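Local coordinates for helix-turn-helix domain-containing protein (Shewanella amazonensis SB2B, PDB 3KE2), which is of unknown function but carries a winged helix-turn-helix domain, consistent with a role in binding DNA, at residues A[21-25]-A[49-54]. Where two conformers were deposited one is given. Residue numbers count along the deposited sequence, not the author numbering.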
ATOM      1  N   ARG A  21       7.256  -5.394   1.660  1.00 18.87           N
ATOM      2  CA  ARG A  21       7.376  -6.543   2.543  0.50 18.97           C
ATOM      3  C   ARG A  21       5.992  -7.072   2.827  1.00 19.10           C
ATOM      4  O   ARG A  21       5.742  -8.274   2.801  1.00 19.06           O
ATOM      5  CB  ARG A  21       8.069  -6.148   3.864  0.50 19.34           C
ATOM      6  CG  ARG A  21       8.258  -7.305   4.896  0.50 18.92           C
ATOM      7  CD  ARG A  21       8.989  -6.863   6.204  0.50 18.48           C
ATOM      8  NE  ARG A  21      10.267  -6.185   5.954  0.50 18.15           N
ATOM      9  CZ  ARG A  21      10.478  -4.888   6.155  0.50 16.60           C
ATOM     10  NH1 ARG A  21       9.518  -4.151   6.679  0.50 16.83           N
ATOM     11  NH2 ARG A  21      11.658  -4.343   5.892  0.50 15.23           N
ATOM     12  N   LYS A  22       5.068  -6.150   3.100  1.00 18.83           N
ATOM     13  CA  LYS A  22       3.707  -6.567   3.415  1.00 18.85           C
ATOM     14  C   LYS A  22       3.091  -7.188   2.181  1.00 18.20           C
ATOM     15  O   LYS A  22       2.431  -8.211   2.291  1.00 18.73           O
ATOM     16  CB  LYS A  22       2.835  -5.414   3.952  1.00 18.99           C
ATOM     17  CG  LYS A  22       3.468  -4.600   5.119  1.00 21.30           C
ATOM     18  CD  LYS A  22       2.535  -3.469   5.636  1.00 23.33           C
ATOM     19  CE  LYS A  22       3.315  -2.232   6.214  1.00 24.41           C
ATOM     20  NZ  LYS A  22       4.282  -2.525   7.296  1.00 26.82           N
ATOM     21  N   LEU A  23       3.315  -6.610   1.003  1.00 17.35           N
ATOM     22  CA  LEU A  23       2.719  -7.192  -0.218  1.00 17.23           C
ATOM     23  C   LEU A  23       3.286  -8.545  -0.565  1.00 17.59           C
ATOM     24  O   LEU A  23       2.574  -9.413  -1.094  1.00 17.36           O
ATOM     25  CB  LEU A  23       2.861  -6.268  -1.430  1.00 17.09           C
ATOM     26  CG  LEU A  23       1.765  -5.252  -1.720  1.00 15.59           C
ATOM     27  CD1 LEU A  23       1.231  -4.604  -0.500  1.00 15.35           C
ATOM     28  CD2 LEU A  23       2.348  -4.220  -2.693  1.00 16.68           C
ATOM     29  N   TYR A  24       4.574  -8.717  -0.273  1.00 18.03           N
ATOM     30  CA  TYR A  24       5.272  -9.967  -0.570  1.00 18.12           C
ATOM     31  C   TYR A  24       4.756 -11.070   0.337  1.00 18.00           C
ATOM     32  O   TYR A  24       4.480 -12.201  -0.127  1.00 17.56           O
ATOM     33  CB  TYR A  24       6.787  -9.812  -0.422  1.00 18.17           C
ATOM     34  CG  TYR A  24       7.539 -11.042  -0.849  1.00 19.46           C
ATOM     35  CD1 TYR A  24       7.643 -11.387  -2.190  1.00 21.45           C
ATOM     36  CD2 TYR A  24       8.154 -11.854   0.071  1.00 21.16           C
ATOM     37  CE1 TYR A  24       8.338 -12.540  -2.596  1.00 22.23           C
ATOM     38  CE2 TYR A  24       8.842 -12.996  -0.321  1.00 22.68           C
ATOM     39  CZ  TYR A  24       8.930 -13.335  -1.655  1.00 22.75           C
ATOM     40  OH  TYR A  24       9.632 -14.474  -2.023  1.00 25.60           O
ATOM     41  N   LEU A  25       4.632 -10.762   1.627  1.00 17.78           N
ATOM     42  CA  LEU A  25       4.110 -11.760   2.561  1.00 17.74           C
ATOM     43  C   LEU A  25       2.694 -12.160   2.133  1.00 17.85           C
ATOM     44  O   LEU A  25       2.367 -13.347   2.011  1.00 17.48           O
ATOM     45  CB  LEU A  25       4.114 -11.241   3.983  1.00 17.36           C
ATOM     46  CG  LEU A  25       5.459 -11.156   4.637  1.00 16.94           C
ATOM     47  CD1 LEU A  25       5.283 -10.687   6.062  1.00 15.94           C
ATOM     48  CD2 LEU A  25       6.065 -12.523   4.589  1.00 17.78           C
ATOM     49  N   THR A  49       9.901  -9.736  12.913  1.00 22.58           N
ATOM     50  CA  THR A  49       9.674  -8.975  11.686  1.00 22.11           C
ATOM     51  C   THR A  49       8.376  -9.474  11.035  1.00 21.98           C
ATOM     52  O   THR A  49       7.609  -8.705  10.461  1.00 22.07           O
ATOM     53  CB  THR A  49      10.837  -9.093  10.676  1.00 22.12           C
ATOM     54  OG1 THR A  49      12.079  -8.797  11.311  1.00 22.25           O
ATOM     55  CG2 THR A  49      10.637  -8.132   9.468  1.00 22.76           C
ATOM     56  N   LEU A  50       8.132 -10.778  11.133  1.00 21.60           N
ATOM     57  CA  LEU A  50       6.934 -11.369  10.569  1.00 21.18           C
ATOM     58  C   LEU A  50       5.668 -10.924  11.333  1.00 20.89           C
ATOM     59  O   LEU A  50       4.729 -10.428  10.707  1.00 20.99           O
ATOM     60  CB  LEU A  50       7.074 -12.913  10.512  1.00 21.12           C
ATOM     61  CG  LEU A  50       8.128 -13.431   9.506  1.00 20.45           C
ATOM     62  CD1 LEU A  50       8.323 -14.919   9.639  1.00 18.33           C
ATOM     63  CD2 LEU A  50       7.769 -13.053   8.048  1.00 15.87           C
ATOM     64  N   GLN A  51       5.644 -11.095  12.662  1.00 20.41           N
ATOM     65  CA  GLN A  51       4.484 -10.681  13.476  1.00 20.24           C
ATOM     66  C   GLN A  51       4.161  -9.218  13.239  1.00 19.52           C
ATOM     67  O   GLN A  51       3.011  -8.869  13.053  1.00 19.50           O
ATOM     68  CB  GLN A  51       4.713 -10.887  14.988  1.00 20.38           C
ATOM     69  CG  GLN A  51       4.776 -12.325  15.497  1.00 22.39           C
ATOM     70  CD  GLN A  51       5.070 -12.425  17.021  1.00 25.10           C
ATOM     71  OE1 GLN A  51       5.200 -11.402  17.698  1.00 28.39           O
ATOM     72  NE2 GLN A  51       5.174 -13.660  17.555  1.00 25.56           N
ATOM     73  N   ASP A  52       5.186  -8.368  13.260  1.00 19.17           N
ATOM     74  CA  ASP A  52       5.007  -6.920  13.079  1.00 18.79           C
ATOM     75  C   ASP A  52       4.520  -6.577  11.693  1.00 18.12           C
ATOM     76  O   ASP A  52       3.720  -5.668  11.537  1.00 18.13           O
ATOM     77  CB  ASP A  52       6.305  -6.117  13.365  1.00 19.02           C
ATOM     78  CG  ASP A  52       6.741  -6.145  14.847  1.00 19.62           C
ATOM     79  OD1 ASP A  52       6.216  -6.929  15.668  1.00 21.24           O
ATOM     80  OD2 ASP A  52       7.658  -5.376  15.186  1.00 21.36           O
ATOM     81  N   ALA A  53       5.015  -7.266  10.676  1.00 17.84           N
ATOM     82  CA  ALA A  53       4.569  -6.971   9.306  1.00 17.71           C
ATOM     83  C   ALA A  53       3.107  -7.346   9.190  1.00 17.71           C
ATOM     84  O   ALA A  53       2.276  -6.542   8.764  1.00 17.96           O
ATOM     85  CB  ALA A  53       5.381  -7.715   8.299  1.00 17.49           C
ATOM     86  N   ILE A  54       2.797  -8.563   9.623  1.00 17.57           N
ATOM     87  CA  ILE A  54       1.429  -9.075   9.598  1.00 17.53           C
ATOM     88  C   ILE A  54       0.535  -8.188  10.450  1.00 17.95           C
ATOM     89  O   ILE A  54      -0.593  -7.863  10.063  1.00 18.39           O
ATOM     90  CB  ILE A  54       1.376 -10.518  10.082  1.00 17.15           C
ATOM     91  CG1 ILE A  54       2.058 -11.414   9.055  1.00 17.25           C
ATOM     92  CG2 ILE A  54      -0.036 -10.965  10.259  1.00 16.54           C
ATOM     93  CD1 ILE A  54       2.268 -12.843   9.531  1.00 18.61           C
TER
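Start at A53, whose CA-to-CB bond points toward the helix carrying R21 and L25. L25 comes down on its single methyl group, CD1 lying 3.7 Å from A53 CB, and from this position the leucine also meets L50, with L25 CD2 3.9 Å from L50 CD2, while I54 CG1 sits at the fringe, 4.5 Å from L25 CD1. L25 therefore spans the face made by positions 50, 53 and 54, one turn of helix 47-55. The small alanine lets the backbones come close: K22 CA and A53 CA are 6.0 Å apart, although the axes of segments 21-25 and 49-54 pass 10.0 Å apart at their closest, with 96° between their directions. In a winged helix-turn-helix domain, two successive helices form the helix-turn-helix motif; here 36-43 and 47-55 fit that role, the latter probably corresponding to the recognition helix, and this contact seats it across helix 14-31, the first helix of the chain. L50 and I54 also touch L36 of helix 36-43, so the same hydrophobic patch ties all three helices together. Towards the partly exposed side, R21 stretches its aliphatic chain over helix 47-55, its CD 3.9 Å from T49 CG2 and 4.3 Å from A53 CB. K22 passes alongside, and its NZ hydrogen-bonds to S56 OG, which is also hydrogen-bonded to A53 O.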